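Local coordinates for periplasmic sugar-binding protein (Chloroflexus aurantiacus, PDB 4RXU) that binds D-glucose between its two lobes and probably serves as the periplasmic sugar-binding component of an ABC-type carbohydrate transporter, at residues E174-W177 with K178-P182; T219-D223 with F224-K228. All coordinates share one frame; numbering follows the deposited sequence.

Contact 1 (E174-W177 with K178-P182)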
loop_
_atom_site.group_PDB
_atom_site.type_symbol
_atom_site.label_atom_id
_atom_site.label_comp_id
_atom_site.label_asym_id
_atom_site.label_seq_id
_atom_site.Cartn_x
_atom_site.Cartn_y
_atom_site.Cartn_z
ATOM N N GLU A 174 -0.953 -11.273 1.850
ATOM C CA GLU A 174 -0.832 -12.253 2.927
ATOM C C GLU A 174 -1.816 -11.925 4.057
ATOM O O GLU A 174 -2.469 -12.811 4.594
ATOM C CB GLU A 174 0.599 -12.302 3.477
ATOM C CG GLU A 174 0.745 -13.255 4.666
ATOM C CD GLU A 174 2.148 -13.313 5.242
ATOM O OE1 GLU A 174 3.113 -12.836 4.596
ATOM O OE2 GLU A 174 2.294 -13.870 6.350
ATOM N N GLY A 175 -1.848 -10.666 4.481
ATOM C CA GLY A 175 -2.708 -10.275 5.598
ATOM C C GLY A 175 -4.164 -10.610 5.309
ATOM O O GLY A 175 -4.938 -11.137 6.179
ATOM N N ALA A 176 -4.552 -10.350 4.064
ATOM C CA ALA A 176 -5.925 -10.666 3.636
ATOM C C ALA A 176 -6.174 -12.162 3.543
ATOM O O ALA A 176 -7.205 -12.673 3.983
ATOM C CB ALA A 176 -6.230 -10.003 2.296
ATOM N N TRP A 177 -5.227 -12.867 2.942
ATOM C CA TRP A 177 -5.368 -14.307 2.729
ATOM C C TRP A 177 -5.546 -15.040 4.048
ATOM O O TRP A 177 -6.306 -16.016 4.148
ATOM C CB TRP A 177 -4.133 -14.861 2.028
ATOM C CG TRP A 177 -4.240 -16.327 1.688
ATOM C CD1 TRP A 177 -3.611 -17.354 2.319
ATOM C CD2 TRP A 177 -5.041 -16.918 0.640
ATOM N NE1 TRP A 177 -3.959 -18.551 1.725
ATOM C CE2 TRP A 177 -4.816 -18.309 0.679
ATOM C CE3 TRP A 177 -5.895 -16.400 -0.348
ATOM C CZ2 TRP A 177 -5.439 -19.197 -0.223
ATOM C CZ3 TRP A 177 -6.503 -17.273 -1.250
ATOM C CH2 TRP A 177 -6.273 -18.659 -1.177
ATOM N N LYS A 178 -4.819 -14.590 5.062
ATOM C CA LYS A 178 -4.871 -15.278 6.347
ATOM C C LYS A 178 -6.180 -15.072 7.088
ATOM O O LYS A 178 -6.445 -15.781 8.054
ATOM C CB LYS A 178 -3.629 -14.990 7.180
ATOM C CG LYS A 178 -2.390 -15.482 6.421
ATOM C CD LYS A 178 -1.247 -15.755 7.324
ATOM C CE LYS A 178 -0.165 -16.593 6.692
ATOM N NZ LYS A 178 1.017 -16.418 7.571
ATOM N N VAL A 179 -7.001 -14.135 6.606
ATOM C CA VAL A 179 -8.384 -13.992 7.055
ATOM C C VAL A 179 -9.360 -14.672 6.100
ATOM O O VAL A 179 -10.317 -15.334 6.531
ATOM C CB VAL A 179 -8.733 -12.491 7.229
ATOM C CG1 VAL A 179 -10.229 -12.270 7.433
ATOM C CG2 VAL A 179 -7.939 -11.890 8.385
ATOM N N LEU A 180 -9.147 -14.493 4.807
ATOM C CA LEU A 180 -10.078 -15.068 3.841
ATOM C C LEU A 180 -10.003 -16.591 3.687
ATOM O O LEU A 180 -11.024 -17.239 3.479
ATOM C CB LEU A 180 -9.934 -14.415 2.462
ATOM C CG LEU A 180 -10.193 -12.919 2.376
ATOM C CD1 LEU A 180 -9.688 -12.364 1.048
ATOM C CD2 LEU A 180 -11.662 -12.597 2.560
ATOM N N GLN A 181 -8.800 -17.151 3.777
ATOM C CA GLN A 181 -8.626 -18.553 3.458
ATOM C C GLN A 181 -9.519 -19.472 4.317
ATOM O O GLN A 181 -10.178 -20.370 3.779
ATOM C CB GLN A 181 -7.142 -18.953 3.491
ATOM C CG GLN A 181 -6.877 -20.413 3.141
ATOM C CD GLN A 181 -7.149 -21.382 4.299
ATOM O OE1 GLN A 181 -6.900 -21.063 5.471
ATOM N NE2 GLN A 181 -7.632 -22.583 3.964
ATOM N N PRO A 182 -9.579 -19.238 5.638
ATOM C CA PRO A 182 -10.487 -20.093 6.402
ATOM C C PRO A 182 -11.939 -19.962 5.968
ATOM O O PRO A 182 -12.693 -20.914 6.052
ATOM C CB PRO A 182 -10.349 -19.564 7.823
ATOM C CG PRO A 182 -8.991 -18.974 7.877
ATOM C CD PRO A 182 -8.716 -18.428 6.515
#

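Contact 2 (T219-D223 with F224-K228). With BGC (beta-D-glucopyranose), chain C.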
loop_
_atom_site.group_PDB
_atom_site.type_symbol
_atom_site.label_atom_id
_atom_site.label_comp_id
_atom_site.label_asym_id
_atom_site.label_seq_id
_atom_site.Cartn_x
_atom_site.Cartn_y
_atom_site.Cartn_z
ATOM N N THR A 219 -3.400 -9.197 -10.521
ATOM C CA THR A 219 -2.669 -7.957 -10.286
ATOM C C THR A 219 -3.298 -6.784 -11.006
ATOM O O THR A 219 -3.677 -6.879 -12.172
ATOM C CB THR A 219 -1.152 -8.050 -10.596
ATOM O OG1 THR A 219 -0.527 -6.832 -10.185
ATOM C CG2 THR A 219 -0.860 -8.283 -12.084
ATOM N N THR A 220 -3.374 -5.683 -10.272
ATOM C CA THR A 220 -3.754 -4.392 -10.806
ATOM C C THR A 220 -2.541 -3.599 -11.258
ATOM O O THR A 220 -2.691 -2.560 -11.897
ATOM C CB THR A 220 -4.438 -3.553 -9.744
ATOM O OG1 THR A 220 -3.496 -3.278 -8.687
ATOM C CG2 THR A 220 -5.633 -4.249 -9.192
ATOM N N ASN A 221 -1.336 -4.051 -10.875
ATOM C CA ASN A 221 -0.106 -3.279 -11.113
ATOM C C ASN A 221 -0.195 -1.841 -10.574
ATOM O O ASN A 221 0.468 -0.929 -11.088
ATOM C CB ASN A 221 0.243 -3.267 -12.598
ATOM C CG ASN A 221 0.790 -4.593 -13.072
ATOM O OD1 ASN A 221 1.457 -5.297 -12.331
ATOM N ND2 ASN A 221 0.520 -4.927 -14.314
ATOM N N TRP A 222 -1.043 -1.652 -9.564
ATOM C CA TRP A 222 -1.285 -0.340 -8.932
ATOM C C TRP A 222 -1.686 0.719 -9.956
ATOM O O TRP A 222 -1.293 1.891 -9.875
ATOM C CB TRP A 222 -0.061 0.126 -8.152
ATOM C CG TRP A 222 0.364 -0.654 -6.966
ATOM C CD1 TRP A 222 1.662 -0.971 -6.630
ATOM C CD2 TRP A 222 -0.455 -1.119 -5.871
ATOM N NE1 TRP A 222 1.692 -1.629 -5.412
ATOM C CE2 TRP A 222 0.410 -1.737 -4.926
ATOM C CE3 TRP A 222 -1.814 -1.059 -5.590
ATOM C CZ2 TRP A 222 -0.055 -2.275 -3.730
ATOM C CZ3 TRP A 222 -2.284 -1.635 -4.407
ATOM C CH2 TRP A 222 -1.400 -2.224 -3.493
ATOM N N ASP A 223 -2.491 0.280 -10.911
ATOM C CA ASP A 223 -2.874 1.086 -12.072
ATOM C C ASP A 223 -4.394 1.017 -12.276
ATOM O O ASP A 223 -4.973 -0.072 -12.339
ATOM C CB ASP A 223 -2.164 0.613 -13.340
ATOM C CG ASP A 223 -2.574 1.412 -14.571
ATOM O OD1 ASP A 223 -2.331 2.630 -14.626
ATOM O OD2 ASP A 223 -3.154 0.805 -15.482
ATOM N N PHE A 224 -5.012 2.191 -12.387
ATOM C CA PHE A 224 -6.452 2.326 -12.543
ATOM C C PHE A 224 -6.998 1.529 -13.736
ATOM O O PHE A 224 -7.894 0.697 -13.571
ATOM C CB PHE A 224 -6.849 3.811 -12.699
ATOM C CG PHE A 224 -8.330 4.052 -12.614
ATOM C CD1 PHE A 224 -9.145 3.843 -13.710
ATOM C CD2 PHE A 224 -8.903 4.450 -11.425
ATOM C CE1 PHE A 224 -10.507 4.040 -13.619
ATOM C CE2 PHE A 224 -10.262 4.663 -11.321
ATOM C CZ PHE A 224 -11.073 4.447 -12.419
ATOM N N ASN A 225 -6.462 1.764 -14.935
ATOM C CA ASN A 225 -7.012 1.124 -16.135
ATOM C C ASN A 225 -6.818 -0.383 -16.125
ATOM O O ASN A 225 -7.702 -1.139 -16.539
ATOM C CB ASN A 225 -6.436 1.716 -17.430
ATOM C CG ASN A 225 -7.086 3.026 -17.812
ATOM O OD1 ASN A 225 -8.093 3.436 -17.238
ATOM N ND2 ASN A 225 -6.498 3.699 -18.780
ATOM N N THR A 226 -5.663 -0.804 -15.625
ATOM C CA THR A 226 -5.347 -2.215 -15.493
ATOM C C THR A 226 -6.373 -2.876 -14.561
ATOM O O THR A 226 -6.920 -3.941 -14.874
ATOM C CB THR A 226 -3.908 -2.442 -14.989
ATOM O OG1 THR A 226 -2.972 -1.822 -15.888
ATOM C CG2 THR A 226 -3.607 -3.927 -14.863
ATOM N N ALA A 227 -6.673 -2.230 -13.435
ATOM C CA ALA A 227 -7.684 -2.754 -12.517
ATOM C C ALA A 227 -9.068 -2.798 -13.157
ATOM O O ALA A 227 -9.769 -3.797 -13.063
ATOM C CB ALA A 227 -7.736 -1.880 -11.287
ATOM N N LYS A 228 -9.472 -1.700 -13.787
ATOM C CA LYS A 228 -10.808 -1.668 -14.378
ATOM C C LYS A 228 -10.955 -2.759 -15.428
ATOM O O LYS A 228 -11.946 -3.493 -15.449
ATOM C CB LYS A 228 -11.132 -0.312 -15.003
ATOM C CG LYS A 228 -12.590 -0.223 -15.452
ATOM C CD LYS A 228 -13.009 1.177 -15.827
ATOM C CE LYS A 228 -14.514 1.227 -15.965
ATOM N NZ LYS A 228 -14.958 2.451 -16.659
HETATM C C2 BGC C . 1.642 1.701 -0.683
HETATM C C3 BGC C . 0.159 1.961 -0.856
HETATM C C4 BGC C . -0.107 2.413 -2.284
HETATM C C5 BGC C . 0.498 1.438 -3.295
HETATM C C6 BGC C . 0.408 1.918 -4.726
HETATM C C1 BGC C . 1.956 0.616 -1.699
HETATM O O1 BGC C . 3.232 0.073 -1.532
HETATM O O2 BGC C . 1.896 1.271 0.659
HETATM O O3 BGC C . -0.226 2.962 0.081
HETATM O O4 BGC C . -1.531 2.399 -2.507
HETATM O O5 BGC C . 1.860 1.200 -2.999
HETATM O O6 BGC C . 0.886 3.258 -4.870
HETATM O O HOH W 1 -0.618 -3.009 -15.933
HETATM O O HOH W 2 -4.586 3.922 -15.543
#

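Contact 1 (E174-W177 with K178-P182)
E174 and K178, one helical turn apart, lie side by side and form a salt bridge, with K178 NZ 3.1 Å from E174 OE2. The ammonium meets that oxygen on its anti side, 29° out of the carboxylate plane. K178 sends CG away from its carbonyl carbon and runs extended beyond it, which brings K178 CE alongside E174 CG at 4.0 Å; a long flexible lysine can thus span the turn. Were K178 replaced by an alanine, the E174 carboxylate would probably be left without its salt-bridge mate, and D205 would lose a weak, long ion pair.

The aromatic contact is a CH-pi interaction. Q181 CB sits over one face of the indole of W177, 3.8 Å from the centroid of the five-membered ring and 18° off its normal. With CG of W177 anti to the backbone N (chi1 -176°), the ring reaches forward along the helix so that Q181 CB covers this face, and the glutamine chain then bends so that NE2 bonds to Q201 O. The indole NE1 is likewise satisfied, by K203 O.

Backbone bonds underlie both pairs, K178 N to E174 O at 3.0 Å and Q181 N to W177 O at 2.8 Å. Separately, A176 O accepts from L180 N and also from V179 N, the latter from above the carbonyl plane, where the helix is kinked. A176 CB meets L180 CD1 loosely at 4.4 Å, and both side chains pack on L249 of the central strand 246-249.

The chemistry implies a two-sided helix within a beta-alpha-beta unit: aliphatic toward the sheet, while amide and indole donors hold the loop between helices 195-199 and 208-218.

Contact 2 (T219-D223 with F224-K228)
D223 caps the helix that starts at F224, and T226 answers it. D223 OD2 receives two bonds, from T226 N at 3.0 Å and from T226 OG1 at 2.7 Å. The hydroxyl comes in on the anti side, 19° out of the carboxylate plane, whereas the amide arrives from above that plane, so one oxygen is gripped from two directions. An aspartate suits the N-cap because its short chain, with CG anti to the backbone N (chi1 178°), brings OD2 to the amide and hydroxyl of T226.

The tightly packed side faces helix 253-264. T220 CG2 rests on A227 CB at 3.8 Å, and both side chains touch T255 of that helix; a small alanine admits this close approach. Two successive ST turns shape the loop, T219 OG1 accepting from N221 N and T220 OG1 from W222 N, while the same hydroxyls reach G162 O and A161 O.

The solvent side is looser and is bridged by two waters. One joins N221 ND2 to T226 OG1, and the other links D223 OD1 to N225 N, extending the cap.

From this loop W222 lays an indole face against glucose, with C6 of the sugar 3.4 Å from W222 CD2, and its NE1 bonds to D166 OD2, which also hydrogen-bonds to the glucose. The negative cap probably gains from the helix dipole. Such a polar, well-bonded turn holds the W222 ring where the sugar docks.

How the contacts relate
Both contacts are local and lie in series along the chain: contact 1 ends before contact 2 begins, and they neither nest nor cross. From the N terminus, contact 1 comes first, within helix 167-185, which connects parallel strands 155-159 and 189-191; it closes no loop but joins successive turns. The chain then passes through helices 195-199 and 208-218 to contact 2, which closes the turn into helix 224-237, ahead of strand 246-249. The centres of contact 1 and contact 2 are about 21 Å apart, and the two do not touch. Contact 1 faces that strand and helix 135-148, whereas contact 2 leans on helix 253-264 and places W222 of the same lobe against the glucose.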